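Local coordinates for protein probable ATP-dependent kinase TDA10 (PDB 1ODF) that probably acts as an ATP-dependent kinase whose substrate is not yet known, with a fold closely resembling that of bacterial pantothenate kinase, at residues A[123-135]-A[142-156]. Residues are numbered along the deposited sequence; the frame is centred on the assembly and turned at random.
With SO4 (sulfate ion), chain C.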
ATOM      1  N   GLN A 123       1.936  13.566 -22.290  1.00 72.92           N
ATOM      2  CA  GLN A 123       3.203  14.048 -22.836  1.00 73.88           C
ATOM      3  C   GLN A 123       4.216  12.902 -22.932  1.00 73.39           C
ATOM      4  O   GLN A 123       3.876  11.782 -23.318  1.00 73.32           O
ATOM      5  CB  GLN A 123       3.775  15.162 -21.945  1.00 75.10           C
ATOM      6  CG  GLN A 123       4.898  15.980 -22.591  1.00 75.83           C
ATOM      7  CD  GLN A 123       5.825  16.620 -21.571  1.00 76.32           C
ATOM      8  OE1 GLN A 123       6.634  15.942 -20.934  1.00 77.25           O
ATOM      9  NE2 GLN A 123       5.708  17.932 -21.408  1.00 76.62           N
ATOM     10  N   ASP A 124       5.464  13.195 -22.581  1.00 72.70           N
ATOM     11  CA  ASP A 124       6.535  12.208 -22.610  1.00 71.81           C
ATOM     12  C   ASP A 124       6.750  11.701 -21.187  1.00 69.76           C
ATOM     13  O   ASP A 124       7.490  10.740 -20.954  1.00 68.81           O
ATOM     14  CB  ASP A 124       7.822  12.848 -23.133  1.00 74.86           C
ATOM     15  CG  ASP A 124       7.626  13.553 -24.466  1.00 78.38           C
ATOM     16  OD1 ASP A 124       7.227  12.885 -25.450  1.00 78.95           O
ATOM     17  OD2 ASP A 124       7.873  14.779 -24.530  1.00 80.19           O
ATOM     18  N   THR A 125       6.099  12.367 -20.238  1.00 66.61           N
ATOM     19  CA  THR A 125       6.191  12.003 -18.833  1.00 62.73           C
ATOM     20  C   THR A 125       4.878  12.304 -18.130  1.00 60.18           C
ATOM     21  O   THR A 125       4.104  13.151 -18.575  1.00 59.31           O
ATOM     22  CB  THR A 125       7.290  12.795 -18.107  1.00 63.22           C
ATOM     23  OG1 THR A 125       6.906  14.174 -18.017  1.00 64.17           O
ATOM     24  CG2 THR A 125       8.611  12.683 -18.851  1.00 63.90           C
ATOM     25  N   VAL A 126       4.629  11.586 -17.040  1.00 57.42           N
ATOM     26  CA  VAL A 126       3.438  11.790 -16.224  1.00 53.93           C
ATOM     27  C   VAL A 126       3.994  12.194 -14.871  1.00 52.31           C
ATOM     28  O   VAL A 126       5.012  11.658 -14.431  1.00 50.87           O
ATOM     29  CB  VAL A 126       2.592  10.495 -16.067  1.00 53.99           C
ATOM     30  CG1 VAL A 126       3.435   9.369 -15.468  1.00 51.71           C
ATOM     31  CG2 VAL A 126       1.384  10.773 -15.188  1.00 51.73           C
ATOM     32  N   VAL A 127       3.348  13.147 -14.220  1.00 50.84           N
ATOM     33  CA  VAL A 127       3.827  13.594 -12.927  1.00 50.32           C
ATOM     34  C   VAL A 127       3.048  12.993 -11.769  1.00 50.04           C
ATOM     35  O   VAL A 127       1.818  13.045 -11.732  1.00 50.30           O
ATOM     36  CB  VAL A 127       3.785  15.135 -12.819  1.00 51.22           C
ATOM     37  CG1 VAL A 127       4.170  15.574 -11.415  1.00 51.49           C
ATOM     38  CG2 VAL A 127       4.751  15.746 -13.829  1.00 52.34           C
ATOM     39  N   LEU A 128       3.784  12.407 -10.831  1.00 48.17           N
ATOM     40  CA  LEU A 128       3.191  11.814  -9.638  1.00 47.88           C
ATOM     41  C   LEU A 128       3.622  12.642  -8.430  1.00 47.31           C
ATOM     42  O   LEU A 128       4.732  13.176  -8.391  1.00 46.81           O
ATOM     43  CB  LEU A 128       3.637  10.361  -9.468  1.00 45.08           C
ATOM     44  CG  LEU A 128       2.857   9.341 -10.309  1.00 44.94           C
ATOM     45  CD1 LEU A 128       3.257   9.449 -11.780  1.00 42.13           C
ATOM     46  CD2 LEU A 128       3.133   7.947  -9.773  1.00 42.17           C
ATOM     47  N   PRO A 129       2.740  12.768  -7.428  1.00 46.87           N
ATOM     48  CA  PRO A 129       3.065  13.549  -6.235  1.00 46.06           C
ATOM     49  C   PRO A 129       4.045  12.893  -5.277  1.00 46.84           C
ATOM     50  O   PRO A 129       4.291  11.683  -5.324  1.00 47.20           O
ATOM     51  CB  PRO A 129       1.706  13.758  -5.587  1.00 44.38           C
ATOM     52  CG  PRO A 129       1.019  12.467  -5.878  1.00 45.62           C
ATOM     53  CD  PRO A 129       1.372  12.229  -7.341  1.00 46.30           C
ATOM     54  N   LYS A 130       4.610  13.724  -4.415  1.00 47.49           N
ATOM     55  CA  LYS A 130       5.530  13.291  -3.379  1.00 47.82           C
ATOM     56  C   LYS A 130       5.047  13.984  -2.114  1.00 46.71           C
ATOM     57  O   LYS A 130       4.520  15.098  -2.164  1.00 46.91           O
ATOM     58  CB  LYS A 130       6.968  13.683  -3.724  1.00 48.96           C
ATOM     59  CG  LYS A 130       7.649  12.679  -4.650  1.00 53.20           C
ATOM     60  CD  LYS A 130       7.612  11.262  -4.053  1.00 55.37           C
ATOM     61  CE  LYS A 130       8.230  10.227  -4.996  1.00 59.63           C
ATOM     62  NZ  LYS A 130       8.060   8.812  -4.516  1.00 60.07           N
ATOM     63  N   TYR A 131       5.202  13.326  -0.978  1.00 45.63           N
ATOM     64  CA  TYR A 131       4.719  13.897   0.267  1.00 46.26           C
ATOM     65  C   TYR A 131       5.867  14.205   1.217  1.00 47.13           C
ATOM     66  O   TYR A 131       6.945  13.625   1.111  1.00 48.83           O
ATOM     67  CB  TYR A 131       3.739  12.911   0.917  1.00 44.46           C
ATOM     68  CG  TYR A 131       2.856  13.493   1.994  1.00 42.70           C
ATOM     69  CD1 TYR A 131       1.764  14.301   1.671  1.00 40.62           C
ATOM     70  CD2 TYR A 131       3.094  13.217   3.340  1.00 42.17           C
ATOM     71  CE1 TYR A 131       0.931  14.813   2.660  1.00 39.19           C
ATOM     72  CE2 TYR A 131       2.269  13.722   4.335  1.00 40.74           C
ATOM     73  CZ  TYR A 131       1.189  14.516   3.989  1.00 40.59           C
ATOM     74  OH  TYR A 131       0.355  14.987   4.975  1.00 40.68           O
ATOM     75  N   ASP A 132       5.624  15.127   2.141  1.00 48.45           N
ATOM     76  CA  ASP A 132       6.614  15.523   3.132  1.00 50.63           C
ATOM     77  C   ASP A 132       5.915  15.516   4.482  1.00 50.65           C
ATOM     78  O   ASP A 132       5.149  16.429   4.788  1.00 50.04           O
ATOM     79  CB  ASP A 132       7.139  16.927   2.818  1.00 53.13           C
ATOM     80  CG  ASP A 132       8.148  17.425   3.849  1.00 54.54           C
ATOM     81  OD1 ASP A 132       8.674  18.543   3.662  1.00 54.03           O
ATOM     82  OD2 ASP A 132       8.412  16.704   4.839  1.00 55.19           O
ATOM     83  N   LYS A 133       6.183  14.482   5.280  1.00 51.78           N
ATOM     84  CA  LYS A 133       5.567  14.317   6.600  1.00 53.22           C
ATOM     85  C   LYS A 133       6.085  15.250   7.699  1.00 55.64           C
ATOM     86  O   LYS A 133       5.428  15.417   8.735  1.00 56.01           O
ATOM     87  CB  LYS A 133       5.724  12.868   7.077  1.00 51.39           C
ATOM     88  CG  LYS A 133       5.073  11.822   6.183  1.00 51.92           C
ATOM     89  CD  LYS A 133       5.259  10.421   6.757  1.00 50.31           C
ATOM     90  CE  LYS A 133       4.713   9.348   5.831  1.00 50.41           C
ATOM     91  NZ  LYS A 133       4.848   7.982   6.422  1.00 50.92           N
ATOM     92  N   SER A 134       7.256  15.847   7.486  1.00 57.26           N
ATOM     93  CA  SER A 134       7.843  16.745   8.479  1.00 58.59           C
ATOM     94  C   SER A 134       7.136  18.097   8.508  1.00 59.22           C
ATOM     95  O   SER A 134       7.209  18.826   9.500  1.00 60.04           O
ATOM     96  CB  SER A 134       9.332  16.960   8.189  1.00 58.22           C
ATOM     97  OG  SER A 134       9.524  17.700   6.994  1.00 59.34           O
ATOM     98  N   GLN A 135       6.446  18.423   7.421  1.00 58.31           N
ATOM     99  CA  GLN A 135       5.736  19.688   7.315  1.00 57.85           C
ATOM    100  C   GLN A 135       4.735  19.921   8.445  1.00 57.54           C
ATOM    101  O   GLN A 135       4.316  18.983   9.130  1.00 57.02           O
ATOM    102  CB  GLN A 135       5.023  19.767   5.966  1.00 57.59           C
ATOM    103  CG  GLN A 135       5.244  21.072   5.258  1.00 60.41           C
ATOM    104  CD  GLN A 135       6.713  21.337   5.004  1.00 62.97           C
ATOM    105  OE1 GLN A 135       7.097  22.437   4.619  1.00 64.34           O
ATOM    106  NE2 GLN A 135       7.543  20.320   5.212  1.00 63.26           N
ATOM    107  N   ARG A 142       1.926  18.072   0.865  1.00 52.22           N
ATOM    108  CA  ARG A 142       2.451  17.616  -0.418  1.00 53.15           C
ATOM    109  C   ARG A 142       3.653  18.461  -0.835  1.00 54.88           C
ATOM    110  O   ARG A 142       3.688  19.667  -0.584  1.00 55.58           O
ATOM    111  CB  ARG A 142       1.359  17.701  -1.487  1.00 50.10           C
ATOM    112  CG  ARG A 142       1.796  17.282  -2.889  1.00 47.84           C
ATOM    113  CD  ARG A 142       0.599  17.232  -3.819  1.00 45.23           C
ATOM    114  NE  ARG A 142      -0.428  16.327  -3.307  1.00 45.50           N
ATOM    115  CZ  ARG A 142      -1.697  16.317  -3.703  1.00 43.32           C
ATOM    116  NH1 ARG A 142      -2.120  17.169  -4.627  1.00 44.44           N
ATOM    117  NH2 ARG A 142      -2.550  15.456  -3.167  1.00 44.98           N
ATOM    118  N   CYS A 143       4.642  17.824  -1.458  1.00 57.12           N
ATOM    119  CA  CYS A 143       5.837  18.528  -1.921  1.00 57.91           C
ATOM    120  C   CYS A 143       5.470  19.452  -3.081  1.00 59.30           C
ATOM    121  O   CYS A 143       4.535  19.173  -3.836  1.00 57.95           O
ATOM    122  CB  CYS A 143       6.909  17.535  -2.392  1.00 57.37           C
ATOM    123  SG  CYS A 143       7.591  16.459  -1.104  1.00 56.00           S
ATOM    124  N   PRO A 144       6.195  20.576  -3.229  1.00 60.89           N
ATOM    125  CA  PRO A 144       5.926  21.531  -4.312  1.00 61.05           C
ATOM    126  C   PRO A 144       6.273  20.892  -5.654  1.00 60.78           C
ATOM    127  O   PRO A 144       5.881  21.377  -6.716  1.00 61.44           O
ATOM    128  CB  PRO A 144       6.851  22.707  -3.980  1.00 62.73           C
ATOM    129  CG  PRO A 144       7.042  22.594  -2.480  1.00 62.98           C
ATOM    130  CD  PRO A 144       7.215  21.106  -2.306  1.00 61.55           C
ATOM    131  N   THR A 145       7.020  19.795  -5.591  1.00 60.12           N
ATOM    132  CA  THR A 145       7.426  19.074  -6.790  1.00 58.34           C
ATOM    133  C   THR A 145       7.466  17.566  -6.540  1.00 56.64           C
ATOM    134  O   THR A 145       8.096  17.089  -5.586  1.00 56.10           O
ATOM    135  CB  THR A 145       8.813  19.547  -7.272  1.00 58.60           C
ATOM    136  OG1 THR A 145       9.766  19.391  -6.212  1.00 58.46           O
ATOM    137  CG2 THR A 145       8.758  21.013  -7.695  1.00 58.51           C
ATOM    138  N   GLY A 146       6.788  16.821  -7.406  1.00 54.32           N
ATOM    139  CA  GLY A 146       6.750  15.380  -7.266  1.00 53.66           C
ATOM    140  C   GLY A 146       7.813  14.672  -8.083  1.00 52.68           C
ATOM    141  O   GLY A 146       8.978  15.062  -8.076  1.00 52.73           O
ATOM    142  N   GLN A 147       7.407  13.627  -8.795  1.00 51.57           N
ATOM    143  CA  GLN A 147       8.328  12.852  -9.616  1.00 50.71           C
ATOM    144  C   GLN A 147       7.755  12.727 -11.019  1.00 50.53           C
ATOM    145  O   GLN A 147       6.547  12.862 -11.220  1.00 51.71           O
ATOM    146  CB  GLN A 147       8.500  11.448  -9.031  1.00 50.11           C
ATOM    147  CG  GLN A 147       7.241  10.582  -9.185  1.00 48.81           C
ATOM    148  CD  GLN A 147       7.501   9.088  -9.012  1.00 48.57           C
ATOM    149  OE1 GLN A 147       8.423   8.526  -9.621  1.00 46.79           O
ATOM    150  NE2 GLN A 147       6.676   8.435  -8.197  1.00 45.52           N
ATOM    151  N   LYS A 148       8.620  12.462 -11.990  1.00 50.38           N
ATOM    152  CA  LYS A 148       8.177  12.293 -13.368  1.00 50.07           C
ATOM    153  C   LYS A 148       8.559  10.919 -13.900  1.00 49.23           C
ATOM    154  O   LYS A 148       9.690  10.467 -13.737  1.00 49.02           O
ATOM    155  CB  LYS A 148       8.760  13.387 -14.272  1.00 50.19           C
ATOM    156  CG  LYS A 148       7.899  14.635 -14.329  1.00 52.39           C
ATOM    157  CD  LYS A 148       8.288  15.562 -15.481  1.00 56.09           C
ATOM    158  CE  LYS A 148       9.598  16.289 -15.225  1.00 56.70           C
ATOM    159  NZ  LYS A 148       9.838  17.343 -16.254  1.00 56.05           N
ATOM    160  N   ILE A 149       7.604  10.251 -14.533  1.00 49.41           N
ATOM    161  CA  ILE A 149       7.854   8.928 -15.084  1.00 49.36           C
ATOM    162  C   ILE A 149       7.668   8.948 -16.596  1.00 48.04           C
ATOM    163  O   ILE A 149       6.732   9.568 -17.099  1.00 45.77           O
ATOM    164  CB  ILE A 149       6.904   7.885 -14.443  1.00 50.50           C
ATOM    165  CG1 ILE A 149       7.104   7.884 -12.919  1.00 50.93           C
ATOM    166  CG2 ILE A 149       7.184   6.493 -15.019  1.00 50.55           C
ATOM    167  CD1 ILE A 149       6.162   6.971 -12.161  1.00 49.67           C
ATOM    168  N   LYS A 150       8.564   8.273 -17.316  1.00 47.40           N
ATOM    169  CA  LYS A 150       8.493   8.225 -18.777  1.00 48.55           C
ATOM    170  C   LYS A 150       7.318   7.399 -19.293  1.00 46.98           C
ATOM    171  O   LYS A 150       7.097   6.274 -18.850  1.00 47.17           O
ATOM    172  CB  LYS A 150       9.787   7.649 -19.366  1.00 51.66           C
ATOM    173  CG  LYS A 150      11.051   8.436 -19.042  1.00 56.83           C
ATOM    174  CD  LYS A 150      12.284   7.781 -19.665  1.00 59.12           C
ATOM    175  CE  LYS A 150      13.577   8.463 -19.219  1.00 60.74           C
ATOM    176  NZ  LYS A 150      13.830   8.295 -17.757  1.00 60.21           N
ATOM    177  N   LEU A 151       6.570   7.969 -20.232  1.00 46.14           N
ATOM    178  CA  LEU A 151       5.440   7.285 -20.842  1.00 46.02           C
ATOM    179  C   LEU A 151       5.866   6.719 -22.199  1.00 46.83           C
ATOM    180  O   LEU A 151       6.692   7.302 -22.900  1.00 46.97           O
ATOM    181  CB  LEU A 151       4.269   8.249 -21.042  1.00 47.71           C
ATOM    182  CG  LEU A 151       3.453   8.685 -19.820  1.00 49.43           C
ATOM    183  CD1 LEU A 151       2.716   7.493 -19.222  1.00 48.52           C
ATOM    184  CD2 LEU A 151       4.376   9.296 -18.798  1.00 50.25           C
ATOM    185  N   PRO A 152       5.334   5.549 -22.571  1.00 45.93           N
ATOM    186  CA  PRO A 152       4.381   4.760 -21.783  1.00 45.28           C
ATOM    187  C   PRO A 152       5.073   4.017 -20.628  1.00 42.55           C
ATOM    188  O   PRO A 152       6.274   3.761 -20.670  1.00 42.44           O
ATOM    189  CB  PRO A 152       3.799   3.805 -22.819  1.00 45.16           C
ATOM    190  CG  PRO A 152       4.986   3.539 -23.701  1.00 47.03           C
ATOM    191  CD  PRO A 152       5.569   4.932 -23.887  1.00 46.19           C
ATOM    192  N   VAL A 153       4.312   3.681 -19.595  1.00 40.67           N
ATOM    193  CA  VAL A 153       4.874   2.965 -18.459  1.00 39.21           C
ATOM    194  C   VAL A 153       4.732   1.464 -18.696  1.00 38.64           C
ATOM    195  O   VAL A 153       3.644   0.976 -19.002  1.00 37.93           O
ATOM    196  CB  VAL A 153       4.153   3.337 -17.154  1.00 38.59           C
ATOM    197  CG1 VAL A 153       4.856   2.681 -15.964  1.00 37.19           C
ATOM    198  CG2 VAL A 153       4.122   4.849 -17.001  1.00 37.34           C
ATOM    199  N   ASP A 154       5.841   0.742 -18.568  1.00 36.80           N
ATOM    200  CA  ASP A 154       5.842  -0.699 -18.765  1.00 37.52           C
ATOM    201  C   ASP A 154       5.527  -1.470 -17.478  1.00 36.43           C
ATOM    202  O   ASP A 154       4.752  -2.421 -17.490  1.00 36.12           O
ATOM    203  CB  ASP A 154       7.198  -1.128 -19.335  1.00 37.95           C
ATOM    204  CG  ASP A 154       7.430  -0.589 -20.749  1.00 38.26           C
ATOM    205  OD1 ASP A 154       6.733  -1.049 -21.680  1.00 33.73           O
ATOM    206  OD2 ASP A 154       8.296   0.296 -20.922  1.00 36.17           O
ATOM    207  N   ILE A 155       6.132  -1.055 -16.372  1.00 36.64           N
ATOM    208  CA  ILE A 155       5.903  -1.696 -15.083  1.00 37.78           C
ATOM    209  C   ILE A 155       5.684  -0.626 -14.025  1.00 37.04           C
ATOM    210  O   ILE A 155       6.492   0.288 -13.887  1.00 35.71           O
ATOM    211  CB  ILE A 155       7.112  -2.578 -14.656  1.00 39.51           C
ATOM    212  CG1 ILE A 155       7.252  -3.757 -15.623  1.00 40.25           C
ATOM    213  CG2 ILE A 155       6.930  -3.078 -13.213  1.00 37.34           C
ATOM    214  CD1 ILE A 155       8.466  -4.612 -15.367  1.00 41.91           C
ATOM    215  N   PHE A 156       4.575  -0.726 -13.301  1.00 34.89           N
ATOM    216  CA  PHE A 156       4.302   0.237 -12.251  1.00 34.55           C
ATOM    217  C   PHE A 156       4.148  -0.454 -10.908  1.00 32.48           C
ATOM    218  O   PHE A 156       3.260  -1.286 -10.702  1.00 30.06           O
ATOM    219  CB  PHE A 156       3.049   1.061 -12.557  1.00 33.39           C
ATOM    220  CG  PHE A 156       2.879   2.221 -11.635  1.00 36.71           C
ATOM    221  CD1 PHE A 156       2.414   2.034 -10.333  1.00 35.67           C
ATOM    222  CD2 PHE A 156       3.268   3.504 -12.031  1.00 38.21           C
ATOM    223  CE1 PHE A 156       2.344   3.101  -9.439  1.00 36.51           C
ATOM    224  CE2 PHE A 156       3.200   4.586 -11.136  1.00 37.23           C
ATOM    225  CZ  PHE A 156       2.740   4.380  -9.843  1.00 36.43           C
TER
HETATM  226  S   SO4 C 502       2.035   7.905   8.717  1.00 58.48           S
HETATM  227  O1  SO4 C 502       0.978   8.233   9.690  1.00 59.78           O
HETATM  228  O2  SO4 C 502       1.734   8.560   7.437  1.00 58.43           O
HETATM  229  O3  SO4 C 502       3.341   8.370   9.221  1.00 60.33           O
HETATM  230  O4  SO4 C 502       2.085   6.446   8.522  1.00 60.55           O
HETATM  231  O   HOH W   1       4.748   9.133  -6.400  1.00 50.94           O
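L128 and Q147 form a hydrogen-bonded antiparallel pair: Q147 N gives to L128 O at 2.7 Å, and L128 N gives to Q147 O. V126 and I149 pair likewise, I149 N reaching V126 O at 3.0 Å. Beyond P129 the register shifts by two, and C143 N bonds to K130 O (2.8 Å, 171° at the hydrogen), joining a second, short ladder that pairs Y131 with R142.

Among apolar contacts, L128 CD2 meets the edge of the F156 ring, 3.6 Å from CZ, while L128 CD1 rests on I149 CD1. K148 CG packs tightly on V127 CG2 at 3.4 Å, shorter than usual van der Waals contact, as its neighbour CD passes T125 OG1. D132 CB lies 4.0 Å from C143 SG.

A water links P129 O to Q147 NE2, which also bonds Y67 O, and K130 NZ makes a salt bridge with D72 OD2. D132 precedes the turn leading into a helix, and the bond from S134 N to D132 OD2 (3.0 Å) caps it; OD2 also accepts from S134 OG. An alanine here would probably leave that turn uncapped and S134 OG without its acceptor.

Together the ladders form a three-stranded antiparallel sheet, 141-142, 125-132 and 147-150, separate from the mixed sheet of this P-loop kinase fold and reaching it through L128 on F156.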